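Local structure of putative citrate lyase, alfa subunit (Streptococcus mutans, 2HJ0) at residues Glu3-Gly7 / Tyr18-Glu22; Ser124-Asp128 / Ile393-Gly398. The protein is a putative citrate lyase alpha subunit, a CitF-family protein built from two mixed, largely parallel beta sheets with flanking helices. Residues are numbered along the deposited sequence.

In the fold
Contact 1 comes first along the chain. It is short-range, bringing together the loops before and after helix 12-17 at the surface, its centre about 23 Å from the chain centre, against strand 504-511, one of the two outermost strands of the ten-stranded sheet within this chain. Contact 2 is long-range: 264 residues separate its segments, and its centre lies about 9 Å from the chain centre, where the turn between strand 118-123 and helix 127-135 meets the loop before helix 400-406. The centres of contacts 1 and 2 are about 22 Å apart. Contact 1 thus joins the N-terminal part to the sheet's edge, contact 2 a late loop to its interior.

Contact 1: Glu3-Gly7 / Tyr18-Glu22; sequences ENKLG and YGVFE
Lys-5 lays its aliphatic chain over the backbone step from Phe-21 to Glu-22, its CD 3.2 Å from Phe-21 CB and 3.1 Å from Glu-22 N, both shorter than usual van der Waals contact, so the fit is crowded and its fine detail should not be pressed at this resolution. This is the closure of an N-terminal loop-helix-loop: 3-7 lies in the loop before helix 12-17, and the residues 18-22 lie in the loop after it; neither segment is itself regular helix or strand. The two backbones come nearest at Lys-5 and Phe-21, with CA atoms 6.1 Å apart. No hydrogen bond crosses between them, so the contact is one of van der Waals packing, burying a modest 240 Å² in total.

Phe-21 is nearly fully extended (phi 175°, psi -175°), and its chi1 of 80° (p) carries the ring away from 3-7. Lys-5 has phi/psi of -41°/-77° and an off-rotamer chi1 of -28°, followed by t, p and t; this path brings NZ beside the edge of the Phe-21 ring, near its plane, and on to a hydrogen bond with the carbonyl oxygen of Glu-24. The Phe-21 side chain also touches Ala-26 and Asp-501.

Asn-4 and Leu-6 extend the contact to either side of Lys-5. Leu-6 also touches Ile-505 of strand 504-511, as does Glu-22, while Gly-19 shares a backbone hydrogen bond with Leu-504, so the closed loop packs along this edge strand. Leu-6 CD1 stands 4.3 Å from Glu-22 OE2. At the other end, Asn-4 CB rests 3.9 Å from Val-20 CG2.

Contact 2: Ser124-Asp128 / Ile393-Gly398; sequences SGLRD and IRGASG
A single beta bridge pairs Gly-125 with Ala-396 (CA-CA 3.8 Å), joining the turn between strand 118-123 and helix 127-135 to the loop before helix 400-406; the segments run 142° apart. A CB on Gly-125 would clash with Ala-396 CB and Gly-395 O. Ser-124 O accepts from Ser-397 N (2.9 Å), while its t rotamer sets OG to accept from Gly-398 N (2.7 Å), where a phi of 50° suits glycine.

Leu-126 (m, t) and Ile-393 (m, t) pack CD1 to CG2 at 4.0 Å, with Val-143 also against Leu-126. Arg-127 starts away from the loop, but chi1 and chi2, both m, fold it back until Ala-396 CB lies over one guanidinium face, 3.9 Å from NH1. A citric acid, probably from the crystallisation liquor, lies about 3 Å from this side chain and may mark a pocket. Asp-128 OD2 is hydrogen-bonded to Asn-104 ND2. Arg-394 (p, t, p) brings NH1 within 3.2 Å of Asp-128 OD1, a salt bridge weak as a hydrogen bond.

Contact 1: Glu3-Gly7 / Tyr18-Glu22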
loop_
_atom_site.group_PDB
_atom_site.type_symbol
_atom_site.label_atom_id
_atom_site.label_comp_id
_atom_site.label_asym_id
_atom_site.label_seq_id
_atom_site.Cartn_x
_atom_site.Cartn_y
_atom_site.Cartn_z
ATOM N N GLU A 3 18.096 16.230 37.300
ATOM C CA GLU A 3 17.643 16.317 35.880
ATOM C C GLU A 3 18.017 15.082 35.066
ATOM O O GLU A 3 18.498 14.080 35.609
ATOM C CB GLU A 3 18.227 17.564 35.197
ATOM C CG GLU A 3 17.479 18.860 35.497
ATOM C CD GLU A 3 17.680 19.363 36.920
ATOM O OE1 GLU A 3 16.933 20.279 37.333
ATOM O OE2 GLU A 3 18.585 18.855 37.622
ATOM N N ASN A 4 17.781 15.171 33.758
ATOM C CA ASN A 4 18.082 14.086 32.822
ATOM C C ASN A 4 19.310 14.390 31.947
ATOM O O ASN A 4 20.143 15.237 32.297
ATOM C CB ASN A 4 16.848 13.779 31.941
ATOM C CG ASN A 4 16.136 15.040 31.437
ATOM O OD1 ASN A 4 16.662 15.789 30.600
ATOM N ND2 ASN A 4 14.924 15.273 31.948
ATOM N N LYS A 5 19.415 13.685 30.820
ATOM C CA LYS A 5 20.530 13.844 29.880
ATOM C C LYS A 5 20.923 15.321 29.695
ATOM O O LYS A 5 21.923 15.779 30.251
ATOM C CB LYS A 5 20.164 13.209 28.522
ATOM C CG LYS A 5 19.161 12.052 28.628
ATOM C CD LYS A 5 19.221 11.102 27.436
ATOM C CE LYS A 5 20.396 10.134 27.538
ATOM N NZ LYS A 5 20.281 9.033 26.535
ATOM N N LEU A 6 20.130 16.054 28.917
ATOM C CA LEU A 6 20.376 17.471 28.664
ATOM C C LEU A 6 19.906 18.308 29.850
ATOM O O LEU A 6 19.362 17.775 30.819
ATOM C CB LEU A 6 19.626 17.913 27.409
ATOM C CG LEU A 6 20.098 17.359 26.064
ATOM C CD1 LEU A 6 18.918 17.251 25.119
ATOM C CD2 LEU A 6 21.202 18.262 25.494
ATOM N N GLY A 7 20.105 19.621 29.760
ATOM C CA GLY A 7 19.685 20.515 30.829
ATOM C C GLY A 7 18.195 20.799 30.773
ATOM O O GLY A 7 17.777 21.959 30.792
ATOM N N TYR A 18 6.543 8.620 30.421
ATOM C CA TYR A 18 7.203 8.363 29.143
ATOM C C TYR A 18 8.665 8.021 29.424
ATOM O O TYR A 18 9.131 8.147 30.557
ATOM C CB TYR A 18 7.149 9.616 28.262
ATOM C CG TYR A 18 5.775 9.979 27.744
ATOM C CD1 TYR A 18 5.435 9.755 26.411
ATOM C CD2 TYR A 18 4.814 10.543 28.582
ATOM C CE1 TYR A 18 4.174 10.082 25.925
ATOM C CE2 TYR A 18 3.547 10.873 28.105
ATOM C CZ TYR A 18 3.235 10.639 26.778
ATOM O OH TYR A 18 1.985 10.942 26.294
ATOM N N GLY A 19 9.389 7.592 28.395
ATOM C CA GLY A 19 10.792 7.273 28.579
ATOM C C GLY A 19 11.516 8.575 28.856
ATOM O O GLY A 19 11.352 9.545 28.126
ATOM N N VAL A 20 12.318 8.616 29.909
ATOM C CA VAL A 20 13.026 9.845 30.236
ATOM C C VAL A 20 14.449 9.890 29.678
ATOM O O VAL A 20 15.411 9.505 30.351
ATOM C CB VAL A 20 13.049 10.076 31.786
ATOM C CG1 VAL A 20 13.607 8.836 32.507
ATOM C CG2 VAL A 20 13.879 11.321 32.126
ATOM N N PHE A 21 14.574 10.350 28.438
ATOM C CA PHE A 21 15.878 10.481 27.796
ATOM C C PHE A 21 15.679 10.904 26.356
ATOM O O PHE A 21 14.553 11.168 25.938
ATOM C CB PHE A 21 16.674 9.162 27.853
ATOM C CG PHE A 21 16.270 8.155 26.811
ATOM C CD1 PHE A 21 15.023 7.536 26.870
ATOM C CD2 PHE A 21 17.127 7.842 25.756
ATOM C CE1 PHE A 21 14.625 6.624 25.891
ATOM C CE2 PHE A 21 16.742 6.934 24.771
ATOM C CZ PHE A 21 15.484 6.321 24.839
ATOM N N GLU A 22 16.769 10.968 25.598
ATOM C CA GLU A 22 16.679 11.359 24.202
ATOM C C GLU A 22 18.028 11.400 23.503
ATOM O O GLU A 22 18.097 11.393 22.278
ATOM C CB GLU A 22 16.009 12.717 24.107
ATOM C CG GLU A 22 15.874 13.244 22.705
ATOM C CD GLU A 22 17.036 14.136 22.300
ATOM O OE1 GLU A 22 16.770 15.159 21.618
ATOM O OE2 GLU A 22 18.200 13.821 22.657
#

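Contact 2: Ser124-Asp128 / Ile393-Gly398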
loop_
_atom_site.group_PDB
_atom_site.type_symbol
_atom_site.label_atom_id
_atom_site.label_comp_id
_atom_site.label_asym_id
_atom_site.label_seq_id
_atom_site.Cartn_x
_atom_site.Cartn_y
_atom_site.Cartn_z
ATOM N N SER A 124 2.176 17.693 14.694
ATOM C CA SER A 124 3.487 18.253 14.427
ATOM C C SER A 124 3.557 19.662 14.989
ATOM O O SER A 124 4.498 20.017 15.703
ATOM C CB SER A 124 3.751 18.259 12.915
ATOM O OG SER A 124 4.923 18.991 12.592
ATOM N N GLY A 125 2.546 20.465 14.681
ATOM C CA GLY A 125 2.545 21.829 15.170
ATOM C C GLY A 125 1.171 22.382 15.464
ATOM O O GLY A 125 0.157 21.731 15.237
ATOM N N LEU A 126 1.127 23.599 15.972
ATOM C CA LEU A 126 -0.150 24.197 16.285
ATOM C C LEU A 126 -0.251 25.564 15.619
ATOM O O LEU A 126 -1.346 26.098 15.450
ATOM C CB LEU A 126 -0.297 24.311 17.809
ATOM C CG LEU A 126 -0.088 23.013 18.601
ATOM C CD1 LEU A 126 -0.009 23.331 20.075
ATOM C CD2 LEU A 126 -1.210 22.032 18.312
ATOM N N ARG A 127 0.900 26.107 15.224
ATOM C CA ARG A 127 1.008 27.423 14.582
ATOM C C ARG A 127 0.580 28.543 15.520
ATOM O O ARG A 127 0.310 28.313 16.694
ATOM C CB ARG A 127 0.187 27.500 13.282
ATOM C CG ARG A 127 0.675 26.601 12.140
ATOM C CD ARG A 127 2.174 26.764 11.842
ATOM N NE ARG A 127 2.687 25.729 10.930
ATOM C CZ ARG A 127 3.980 25.502 10.696
ATOM N NH1 ARG A 127 4.351 24.545 9.857
ATOM N NH2 ARG A 127 4.908 26.230 11.310
ATOM N N ASP A 128 0.515 29.752 14.971
ATOM C CA ASP A 128 0.165 30.970 15.703
ATOM C C ASP A 128 -1.052 30.936 16.630
ATOM O O ASP A 128 -0.907 30.917 17.854
ATOM C CB ASP A 128 0.010 32.123 14.703
ATOM C CG ASP A 128 1.242 32.303 13.810
ATOM O OD1 ASP A 128 2.365 32.482 14.348
ATOM O OD2 ASP A 128 1.088 32.278 12.567
ATOM N N ILE A 393 4.153 28.891 22.061
ATOM C CA ILE A 393 4.216 27.889 21.005
ATOM C C ILE A 393 3.703 28.499 19.704
ATOM O O ILE A 393 2.725 29.238 19.713
ATOM C CB ILE A 393 3.344 26.677 21.333
ATOM C CG1 ILE A 393 4.048 25.809 22.378
ATOM C CG2 ILE A 393 3.008 25.924 20.049
ATOM C CD1 ILE A 393 3.333 24.522 22.675
ATOM N N ARG A 394 4.358 28.197 18.589
ATOM C CA ARG A 394 3.928 28.721 17.294
ATOM C C ARG A 394 4.680 28.028 16.171
ATOM O O ARG A 394 4.514 28.367 15.001
ATOM C CB ARG A 394 4.159 30.234 17.215
ATOM C CG ARG A 394 5.620 30.654 17.312
ATOM C CD ARG A 394 5.785 32.169 17.413
ATOM N NE ARG A 394 5.066 32.752 18.559
ATOM C CZ ARG A 394 3.776 33.096 18.565
ATOM N NH1 ARG A 394 3.027 32.921 17.485
ATOM N NH2 ARG A 394 3.243 33.642 19.646
ATOM N N GLY A 395 5.500 27.049 16.538
ATOM C CA GLY A 395 6.278 26.325 15.554
ATOM C C GLY A 395 5.711 24.974 15.170
ATOM O O GLY A 395 4.497 24.777 15.139
ATOM N N ALA A 396 6.606 24.041 14.865
ATOM C CA ALA A 396 6.222 22.692 14.478
ATOM C C ALA A 396 7.444 21.788 14.443
ATOM O O ALA A 396 8.526 22.183 13.990
ATOM C CB ALA A 396 5.563 22.710 13.123
ATOM N N SER A 397 7.262 20.565 14.923
ATOM C CA SER A 397 8.343 19.588 14.936
ATOM C C SER A 397 8.666 19.096 13.511
ATOM O O SER A 397 9.831 18.927 13.149
ATOM C CB SER A 397 7.956 18.408 15.827
ATOM O OG SER A 397 9.038 17.502 15.960
ATOM N N GLY A 398 7.626 18.875 12.711
ATOM C CA GLY A 398 7.831 18.405 11.358
ATOM C C GLY A 398 8.760 17.206 11.303
ATOM O O GLY A 398 8.678 16.308 12.140
#